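PDB 4MSX: Pre-mRNA-splicing factor SAD1 from Saccharomyces cerevisiae, which promotes assembly of newly made U4 snRNA into the U4/U6 snRNP and is required for pre-mRNA splicing. Local coordinates for residues E403-L407 with H408-R412. Numbering follows the deposited sequence.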
ATOM      1  N   GLU A 403       1.467   1.963  23.062  1.00 33.82           N
ATOM      2  CA  GLU A 403       2.414   0.954  23.536  1.00 32.15           C
ATOM      3  C   GLU A 403       1.698  -0.252  24.097  1.00 28.17           C
ATOM      4  O   GLU A 403       0.590  -0.155  24.635  1.00 37.93           O
ATOM      5  CB  GLU A 403       3.252   1.514  24.725  1.00 45.49           C
ATOM      6  CG  GLU A 403       4.059   2.742  24.412  1.00 62.80           C
ATOM      7  CD  GLU A 403       4.897   3.200  25.615  1.00 84.22           C
ATOM      8  OE1 GLU A 403       6.138   3.308  25.463  1.00 73.12           O
ATOM      9  OE2 GLU A 403       4.308   3.434  26.708  1.00 69.54           O
ATOM     10  N   LEU A 404       2.378  -1.383  24.077  1.00 32.28           N
ATOM     11  CA  LEU A 404       1.750  -2.612  24.440  1.00 35.12           C
ATOM     12  C   LEU A 404       2.890  -3.527  24.872  1.00 38.84           C
ATOM     13  O   LEU A 404       3.973  -3.437  24.348  1.00 36.71           O
ATOM     14  CB  LEU A 404       1.005  -3.113  23.155  1.00 38.36           C
ATOM     15  CG  LEU A 404       0.395  -4.482  23.010  1.00 49.04           C
ATOM     16  CD1 LEU A 404      -0.504  -4.556  21.760  1.00 36.48           C
ATOM     17  CD2 LEU A 404       1.512  -5.487  22.907  1.00 52.62           C
ATOM     18  N   GLU A 405       2.665  -4.417  25.828  1.00 38.86           N
ATOM     19  CA  GLU A 405       3.718  -5.358  26.162  1.00 39.78           C
ATOM     20  C   GLU A 405       3.147  -6.760  26.148  1.00 36.89           C
ATOM     21  O   GLU A 405       2.063  -6.969  26.644  1.00 40.64           O
ATOM     22  CB  GLU A 405       4.263  -5.017  27.575  1.00 49.58           C
ATOM     23  CG  GLU A 405       5.518  -5.781  27.923  1.00 59.78           C
ATOM     24  CD  GLU A 405       6.194  -5.289  29.214  1.00 70.87           C
ATOM     25  OE1 GLU A 405       5.494  -5.119  30.244  1.00 63.61           O
ATOM     26  OE2 GLU A 405       7.425  -5.075  29.177  1.00 75.73           O
ATOM     27  N   ILE A 406       3.865  -7.721  25.574  1.00 40.58           N
ATOM     28  CA  ILE A 406       3.405  -9.115  25.589  1.00 42.96           C
ATOM     29  C   ILE A 406       4.518  -9.978  26.184  1.00 45.33           C
ATOM     30  O   ILE A 406       5.574 -10.121  25.579  1.00 43.50           O
ATOM     31  CB  ILE A 406       3.109  -9.655  24.155  1.00 45.75           C
ATOM     32  CG1 ILE A 406       1.991  -8.860  23.505  1.00 45.50           C
ATOM     33  CG2 ILE A 406       2.755 -11.147  24.210  1.00 42.53           C
ATOM     34  CD1 ILE A 406       1.869  -9.080  21.967  1.00 46.07           C
ATOM     35  N   LEU A 407       4.272 -10.542  27.362  1.00 52.50           N
ATOM     36  CA  LEU A 407       5.308 -11.289  28.092  1.00 66.11           C
ATOM     37  C   LEU A 407       6.711 -10.652  27.943  1.00 54.79           C
ATOM     38  O   LEU A 407       7.656 -11.245  27.395  1.00 54.11           O
ATOM     39  CB  LEU A 407       5.313 -12.752  27.656  1.00 70.37           C
ATOM     40  CG  LEU A 407       3.999 -13.472  27.996  1.00 60.12           C
ATOM     41  CD1 LEU A 407       4.058 -14.917  27.532  1.00 63.34           C
ATOM     42  CD2 LEU A 407       3.659 -13.369  29.508  1.00 71.26           C
ATOM     43  N   HIS A 408       6.794  -9.412  28.398  1.00 47.05           N
ATOM     44  CA  HIS A 408       8.048  -8.644  28.454  1.00 53.61           C
ATOM     45  C   HIS A 408       8.587  -8.126  27.132  1.00 58.44           C
ATOM     46  O   HIS A 408       9.597  -7.417  27.129  1.00 47.40           O
ATOM     47  CB  HIS A 408       9.107  -9.423  29.233  1.00 58.42           C
ATOM     48  CG  HIS A 408       8.664  -9.727  30.631  1.00 73.37           C
ATOM     49  ND1 HIS A 408       8.866 -10.946  31.241  1.00 76.89           N
ATOM     50  CD2 HIS A 408       7.974  -8.968  31.519  1.00 67.99           C
ATOM     51  CE1 HIS A 408       8.337 -10.919  32.452  1.00 86.70           C
ATOM     52  NE2 HIS A 408       7.784  -9.733  32.643  1.00 77.10           N
ATOM     53  N   VAL A 409       7.912  -8.424  26.017  1.00 44.14           N
ATOM     54  CA  VAL A 409       8.357  -7.862  24.732  1.00 42.70           C
ATOM     55  C   VAL A 409       7.523  -6.619  24.488  1.00 41.78           C
ATOM     56  O   VAL A 409       6.303  -6.685  24.551  1.00 38.54           O
ATOM     57  CB  VAL A 409       8.175  -8.877  23.616  1.00 47.57           C
ATOM     58  CG1 VAL A 409       8.584  -8.282  22.259  1.00 46.65           C
ATOM     59  CG2 VAL A 409       8.978 -10.149  23.937  1.00 46.18           C
ATOM     60  N   LYS A 410       8.154  -5.476  24.266  1.00 37.00           N
ATOM     61  CA  LYS A 410       7.405  -4.247  24.075  1.00 38.17           C
ATOM     62  C   LYS A 410       7.183  -3.970  22.568  1.00 34.01           C
ATOM     63  O   LYS A 410       8.092  -4.191  21.760  1.00 32.90           O
ATOM     64  CB  LYS A 410       8.173  -3.072  24.635  1.00 42.24           C
ATOM     65  CG  LYS A 410       8.128  -3.005  26.187  1.00 64.12           C
ATOM     66  CD  LYS A 410       9.114  -1.965  26.737  1.00 62.49           C
ATOM     67  CE  LYS A 410       9.361  -2.168  28.257  1.00 91.53           C
ATOM     68  NZ  LYS A 410       9.985  -3.501  28.619  1.00 84.33           N
ATOM     69  N   TYR A 411       6.017  -3.410  22.251  1.00 33.53           N
ATOM     70  CA  TYR A 411       5.653  -3.033  20.865  1.00 30.76           C
ATOM     71  C   TYR A 411       5.112  -1.607  20.856  1.00 33.15           C
ATOM     72  O   TYR A 411       4.500  -1.169  21.840  1.00 30.76           O
ATOM     73  CB  TYR A 411       4.508  -3.968  20.395  1.00 30.10           C
ATOM     74  CG  TYR A 411       5.010  -5.286  19.887  1.00 31.11           C
ATOM     75  CD1 TYR A 411       5.159  -6.389  20.744  1.00 31.52           C
ATOM     76  CD2 TYR A 411       5.324  -5.440  18.538  1.00 29.57           C
ATOM     77  CE1 TYR A 411       5.625  -7.595  20.259  1.00 31.76           C
ATOM     78  CE2 TYR A 411       5.779  -6.633  18.052  1.00 30.93           C
ATOM     79  CZ  TYR A 411       5.912  -7.711  18.899  1.00 32.92           C
ATOM     80  OH  TYR A 411       6.378  -8.882  18.376  1.00 28.97           O
ATOM     81  N   ARG A 412       5.268  -0.897  19.728  1.00 30.50           N
ATOM     82  CA  ARG A 412       4.656   0.411  19.583  1.00 31.55           C
ATOM     83  C   ARG A 412       3.788   0.400  18.299  1.00 29.17           C
ATOM     84  O   ARG A 412       4.214  -0.187  17.312  1.00 27.03           O
ATOM     85  CB  ARG A 412       5.748   1.476  19.416  1.00 35.51           C
ATOM     86  CG  ARG A 412       6.444   1.730  20.774  1.00 59.61           C
ATOM     87  CD  ARG A 412       7.163   3.060  20.876  1.00 78.50           C
ATOM     88  NE  ARG A 412       7.731   3.203  22.221  1.00102.41           N
ATOM     89  CZ  ARG A 412       8.399   4.267  22.661  1.00102.98           C
ATOM     90  NH1 ARG A 412       8.598   5.316  21.867  1.00 89.34           N
ATOM     91  NH2 ARG A 412       8.869   4.281  23.906  1.00107.07           N
TER
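Glu405 reaches across to Lys410, its partner in a non-hydrogen-bonded pair. Glu405 CB sits 4.0 Å from Val409 O. A chi1 of -170° turns Glu405 CG away from its own N and along the Val409 carbonyl, 3.6 Å from Val409 O and also near His408 CA. Glu405 CD keeps alongside that atom, 3.9 Å from His408 CA. At the tip Glu405 OE2 takes a salt-bridge hydrogen bond from Lys410 NZ, 3.1 Å away and nearly in line with the C-O bond; a bend at the last lysine torsion (chi4 62°) carries the ammonium back to it. Two residues along on this exposed face, Glu403 OE1 lies 3.3 Å from Arg412 NH2 in a second salt bridge, the carboxylate and guanidinium planes 66° apart. The other face is apolar: Leu404 CD2 rests 4.2 Å from Tyr411 CB, and Leu404 and Tyr411 both pack on Trp478, while Tyr411 OH hydrogen-bonds Pro372 O. Between the strands, Leu404 and Tyr411 exchange two backbone hydrogen bonds, as do Ile406 and Val409, where Val409 N meets Ile406 O from above the carbonyl plane. This is a beta hairpin with a two-residue loop, Leu407-His408, in a type I' turn from Ile406 to Val409, on the sheet of the USP-family domain.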